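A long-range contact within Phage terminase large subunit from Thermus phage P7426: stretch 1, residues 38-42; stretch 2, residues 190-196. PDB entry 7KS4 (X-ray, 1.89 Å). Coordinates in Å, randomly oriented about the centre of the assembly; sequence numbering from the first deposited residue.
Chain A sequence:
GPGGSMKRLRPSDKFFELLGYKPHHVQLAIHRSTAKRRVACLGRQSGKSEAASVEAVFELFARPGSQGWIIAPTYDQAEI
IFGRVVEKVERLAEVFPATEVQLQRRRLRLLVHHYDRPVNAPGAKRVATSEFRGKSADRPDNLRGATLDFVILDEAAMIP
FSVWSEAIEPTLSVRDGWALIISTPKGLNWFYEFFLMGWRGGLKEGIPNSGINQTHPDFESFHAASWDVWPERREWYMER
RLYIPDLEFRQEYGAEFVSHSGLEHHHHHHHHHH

Stretch 1, residues 38-42: RVACL
Stretch 2, residues 190-196: WFYEFFL

The packing of a helix against a β-strand illustrates how alternation in one element meets periodicity in the other. In the terminase large subunit of Thermus phage P7426, strand 38-42, with phi/psi between -133/145 and -103/99, packs against helix 190-196, whose residues stay near -60/-40. The axes approach to 8.2 Å, with 116° between their N-to-C directions, and the register is set by Val39 and Phe195, whose CA atoms are 5.5 Å apart. The helix supplies its own backbone bonds, such as Phe195 N to Phe191 O at 2.9 Å; no hydrogen bond crosses to the strand, and apolar packing dominates the 285 Å² buried.

Strand alternation points the CB atoms of Val39 and Cys41 toward the helix and that of Ala40 away. Val39, chi1 t (-171°), is the centre of the contact. Its branched side chain fits the short gap between backbones: CG1 lies 3.6 Å from Phe191 CE1 and 3.7 Å from Phe195 CA, while CG2 lies 3.7 Å from Phe194 O.

Phe191 and Phe195, one helical turn apart, both start sideways, and chi1 near 180° (177° and 176°) brings their rings nearer the strand; chi2 is 79° and 87°. The Phe191 ring meets Ala40 O edge-on, CZ to O 3.5 Å, and its edge also receives Cys41 CB, 3.7 Å from CE2. The small side chain of Cys41, chi1 t (175°), touches both rings, with CB 3.6 Å from Phe195 CD1; seen from CB, the two ring centroids lie roughly at right angles. Its SG lies 5.4 Å from the Phe191 ring centroid, at the edge, and 5.3 Å from the Phe195 centroid, obliquely.

Phe194 behaves differently: its CB points toward the strand, 4.2 Å from Val39 CG2, but chi1 m (-89°) and chi2 42° lead the ring away. On the far side of the helix, Tyr192 and Leu196 point away and remain partly exposed.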

ATOM      1  N   ARG A  38       7.916   0.678   4.443  1.00 27.94           N
ATOM      2  CA  ARG A  38       7.847  -0.652   3.855  1.00 28.23           C
ATOM      3  C   ARG A  38       7.807  -0.505   2.341  1.00 27.39           C
ATOM      4  O   ARG A  38       6.933   0.189   1.804  1.00 27.42           O
ATOM      5  CB  ARG A  38       6.616  -1.396   4.362  1.00 28.73           C
ATOM      6  CG  ARG A  38       6.708  -1.805   5.825  1.00 30.61           C
ATOM      7  CD  ARG A  38       5.395  -2.408   6.319  1.00 31.92           C
ATOM      8  NE  ARG A  38       4.334  -1.413   6.460  1.00 30.28           N
ATOM      9  CZ  ARG A  38       3.072  -1.701   6.782  1.00 31.56           C
ATOM     10  NH1 ARG A  38       2.695  -2.961   6.979  1.00 33.06           N
ATOM     11  NH2 ARG A  38       2.179  -0.729   6.894  1.00 31.27           N
ATOM     12  N   VAL A  39       8.738  -1.167   1.660  1.00 27.96           N
ATOM     13  CA  VAL A  39       8.906  -1.057   0.219  1.00 27.13           C
ATOM     14  C   VAL A  39       8.748  -2.463  -0.348  1.00 28.54           C
ATOM     15  O   VAL A  39       9.561  -3.349  -0.055  1.00 28.98           O
ATOM     16  CB  VAL A  39      10.270  -0.461  -0.159  1.00 27.42           C
ATOM     17  CG1 VAL A  39      10.334  -0.160  -1.652  1.00 27.58           C
ATOM     18  CG2 VAL A  39      10.557   0.802   0.647  1.00 27.52           C
ATOM     19  N   ALA A  40       7.715  -2.675  -1.162  1.00 30.02           N
ATOM     20  CA  ALA A  40       7.440  -3.988  -1.739  1.00 29.94           C
ATOM     21  C   ALA A  40       7.614  -3.913  -3.248  1.00 30.79           C
ATOM     22  O   ALA A  40       6.842  -3.241  -3.940  1.00 31.23           O
ATOM     23  CB  ALA A  40       6.037  -4.472  -1.375  1.00 31.46           C
ATOM     24  N   CYS A  41       8.626  -4.612  -3.756  1.00 30.69           N
ATOM     25  CA  CYS A  41       8.857  -4.738  -5.189  1.00 31.04           C
ATOM     26  C   CYS A  41       8.380  -6.131  -5.578  1.00 33.79           C
ATOM     27  O   CYS A  41       9.092  -7.117  -5.376  1.00 35.12           O
ATOM     28  CB  CYS A  41      10.326  -4.527  -5.525  1.00 31.54           C
ATOM     29  SG  CYS A  41      10.705  -4.805  -7.268  1.00 33.71           S
ATOM     30  N   LEU A  42       7.166  -6.207  -6.120  1.00 37.34           N
ATOM     31  CA  LEU A  42       6.505  -7.477  -6.387  1.00 39.85           C
ATOM     32  C   LEU A  42       5.926  -7.459  -7.796  1.00 40.25           C
ATOM     33  O   LEU A  42       5.491  -6.419  -8.296  1.00 39.31           O
ATOM     34  CB  LEU A  42       5.383  -7.780  -5.354  1.00 42.36           C
ATOM     35  CG  LEU A  42       5.650  -7.522  -3.862  1.00 42.70           C
ATOM     36  CD1 LEU A  42       4.417  -7.842  -3.025  1.00 46.14           C
ATOM     37  CD2 LEU A  42       6.834  -8.328  -3.344  1.00 44.16           C
ATOM     38  N   TRP A 190      14.142   6.183  -8.107  1.00 31.63           N
ATOM     39  CA  TRP A 190      14.029   6.372  -6.666  1.00 30.86           C
ATOM     40  C   TRP A 190      13.446   5.146  -5.971  1.00 30.66           C
ATOM     41  O   TRP A 190      13.813   4.854  -4.829  1.00 30.98           O
ATOM     42  CB  TRP A 190      13.188   7.614  -6.356  1.00 31.86           C
ATOM     43  CG  TRP A 190      11.714   7.421  -6.517  1.00 31.46           C
ATOM     44  CD1 TRP A 190      10.994   7.533  -7.670  1.00 32.24           C
ATOM     45  CD2 TRP A 190      10.780   7.095  -5.486  1.00 30.40           C
ATOM     46  NE1 TRP A 190       9.662   7.298  -7.420  1.00 32.20           N
ATOM     47  CE2 TRP A 190       9.503   7.031  -6.085  1.00 32.36           C
ATOM     48  CE3 TRP A 190      10.894   6.856  -4.115  1.00 30.18           C
ATOM     49  CZ2 TRP A 190       8.350   6.728  -5.361  1.00 32.10           C
ATOM     50  CZ3 TRP A 190       9.743   6.563  -3.392  1.00 32.33           C
ATOM     51  CH2 TRP A 190       8.489   6.503  -4.018  1.00 32.39           C
ATOM     52  N   PHE A 191      12.547   4.412  -6.638  1.00 30.02           N
ATOM     53  CA  PHE A 191      11.951   3.234  -6.012  1.00 29.19           C
ATOM     54  C   PHE A 191      12.997   2.159  -5.766  1.00 29.90           C
ATOM     55  O   PHE A 191      12.960   1.465  -4.743  1.00 29.59           O
ATOM     56  CB  PHE A 191      10.818   2.700  -6.885  1.00 29.55           C
ATOM     57  CG  PHE A 191      10.190   1.439  -6.369  1.00 30.24           C
ATOM     58  CD1 PHE A 191       9.269   1.480  -5.339  1.00 30.23           C
ATOM     59  CD2 PHE A 191      10.504   0.212  -6.936  1.00 30.79           C
ATOM     60  CE1 PHE A 191       8.685   0.322  -4.865  1.00 30.91           C
ATOM     61  CE2 PHE A 191       9.917  -0.956  -6.467  1.00 31.89           C
ATOM     62  CZ  PHE A 191       9.004  -0.899  -5.432  1.00 32.01           C
ATOM     63  N   TYR A 192      13.944   2.013  -6.698  1.00 31.04           N
ATOM     64  CA  TYR A 192      15.066   1.103  -6.497  1.00 30.45           C
ATOM     65  C   TYR A 192      15.897   1.507  -5.285  1.00 30.52           C
ATOM     66  O   TYR A 192      16.295   0.657  -4.480  1.00 29.38           O
ATOM     67  CB  TYR A 192      15.930   1.086  -7.758  1.00 31.64           C
ATOM     68  CG  TYR A 192      17.309   0.521  -7.551  1.00 33.02           C
ATOM     69  CD1 TYR A 192      17.496  -0.828  -7.259  1.00 34.01           C
ATOM     70  CD2 TYR A 192      18.432   1.335  -7.653  1.00 34.00           C
ATOM     71  CE1 TYR A 192      18.772  -1.348  -7.069  1.00 35.54           C
ATOM     72  CE2 TYR A 192      19.703   0.829  -7.466  1.00 35.42           C
ATOM     73  CZ  TYR A 192      19.870  -0.512  -7.180  1.00 36.49           C
ATOM     74  OH  TYR A 192      21.141  -1.005  -6.996  1.00 37.19           O
ATOM     75  N   GLU A 193      16.183   2.801  -5.151  1.00 31.92           N
ATOM     76  CA  GLU A 193      16.959   3.275  -4.010  1.00 33.77           C
ATOM     77  C   GLU A 193      16.253   2.958  -2.700  1.00 31.83           C
ATOM     78  O   GLU A 193      16.868   2.438  -1.762  1.00 32.60           O
ATOM     79  CB  GLU A 193      17.200   4.773  -4.138  1.00 35.71           C
ATOM     80  CG  GLU A 193      17.925   5.118  -5.406  1.00 40.04           C
ATOM     81  CD  GLU A 193      17.998   6.591  -5.668  1.00 43.02           C
ATOM     82  OE1 GLU A 193      17.292   7.373  -4.988  1.00 43.87           O
ATOM     83  OE2 GLU A 193      18.777   6.956  -6.568  1.00 45.94           O
ATOM     84  N   PHE A 194      14.960   3.282  -2.616  1.00 28.65           N
ATOM     85  CA  PHE A 194      14.210   3.028  -1.389  1.00 28.03           C
ATOM     86  C   PHE A 194      14.120   1.542  -1.106  1.00 29.24           C
ATOM     87  O   PHE A 194      14.209   1.116   0.053  1.00 29.19           O
ATOM     88  CB  PHE A 194      12.815   3.641  -1.487  1.00 28.52           C
ATOM     89  CG  PHE A 194      12.748   5.062  -1.014  1.00 31.47           C
ATOM     90  CD1 PHE A 194      13.743   5.964  -1.352  1.00 32.22           C
ATOM     91  CD2 PHE A 194      11.689   5.501  -0.239  1.00 33.92           C
ATOM     92  CE1 PHE A 194      13.690   7.274  -0.920  1.00 35.03           C
ATOM     93  CE2 PHE A 194      11.629   6.815   0.198  1.00 34.63           C
ATOM     94  CZ  PHE A 194      12.630   7.703  -0.146  1.00 35.45           C
ATOM     95  N   PHE A 195      13.937   0.736  -2.152  1.00 28.94           N
ATOM     96  CA  PHE A 195      13.936  -0.711  -1.971  1.00 27.98           C
ATOM     97  C   PHE A 195      15.228  -1.171  -1.310  1.00 29.66           C
ATOM     98  O   PHE A 195      15.211  -1.927  -0.331  1.00 28.24           O
ATOM     99  CB  PHE A 195      13.748  -1.410  -3.314  1.00 29.03           C
ATOM    100  CG  PHE A 195      13.830  -2.899  -3.220  1.00 30.59           C
ATOM    101  CD1 PHE A 195      12.707  -3.648  -2.926  1.00 30.91           C
ATOM    102  CD2 PHE A 195      15.038  -3.550  -3.383  1.00 32.09           C
ATOM    103  CE1 PHE A 195      12.785  -5.024  -2.826  1.00 32.09           C
ATOM    104  CE2 PHE A 195      15.119  -4.921  -3.280  1.00 33.55           C
ATOM    105  CZ  PHE A 195      13.988  -5.657  -2.996  1.00 33.37           C
ATOM    106  N   LEU A 196      16.365  -0.713  -1.829  1.00 31.36           N
ATOM    107  CA  LEU A 196      17.646  -1.179  -1.313  1.00 33.31           C
ATOM    108  C   LEU A 196      17.851  -0.766   0.140  1.00 32.92           C
ATOM    109  O   LEU A 196      18.506  -1.485   0.901  1.00 34.01           O
ATOM    110  CB  LEU A 196      18.772  -0.638  -2.192  1.00 34.35           C
ATOM    111  CG  LEU A 196      19.975  -1.543  -2.432  1.00 36.97           C
ATOM    112  CD1 LEU A 196      19.565  -2.841  -3.100  1.00 38.26           C
ATOM    113  CD2 LEU A 196      21.020  -0.814  -3.279  1.00 38.47           C
TER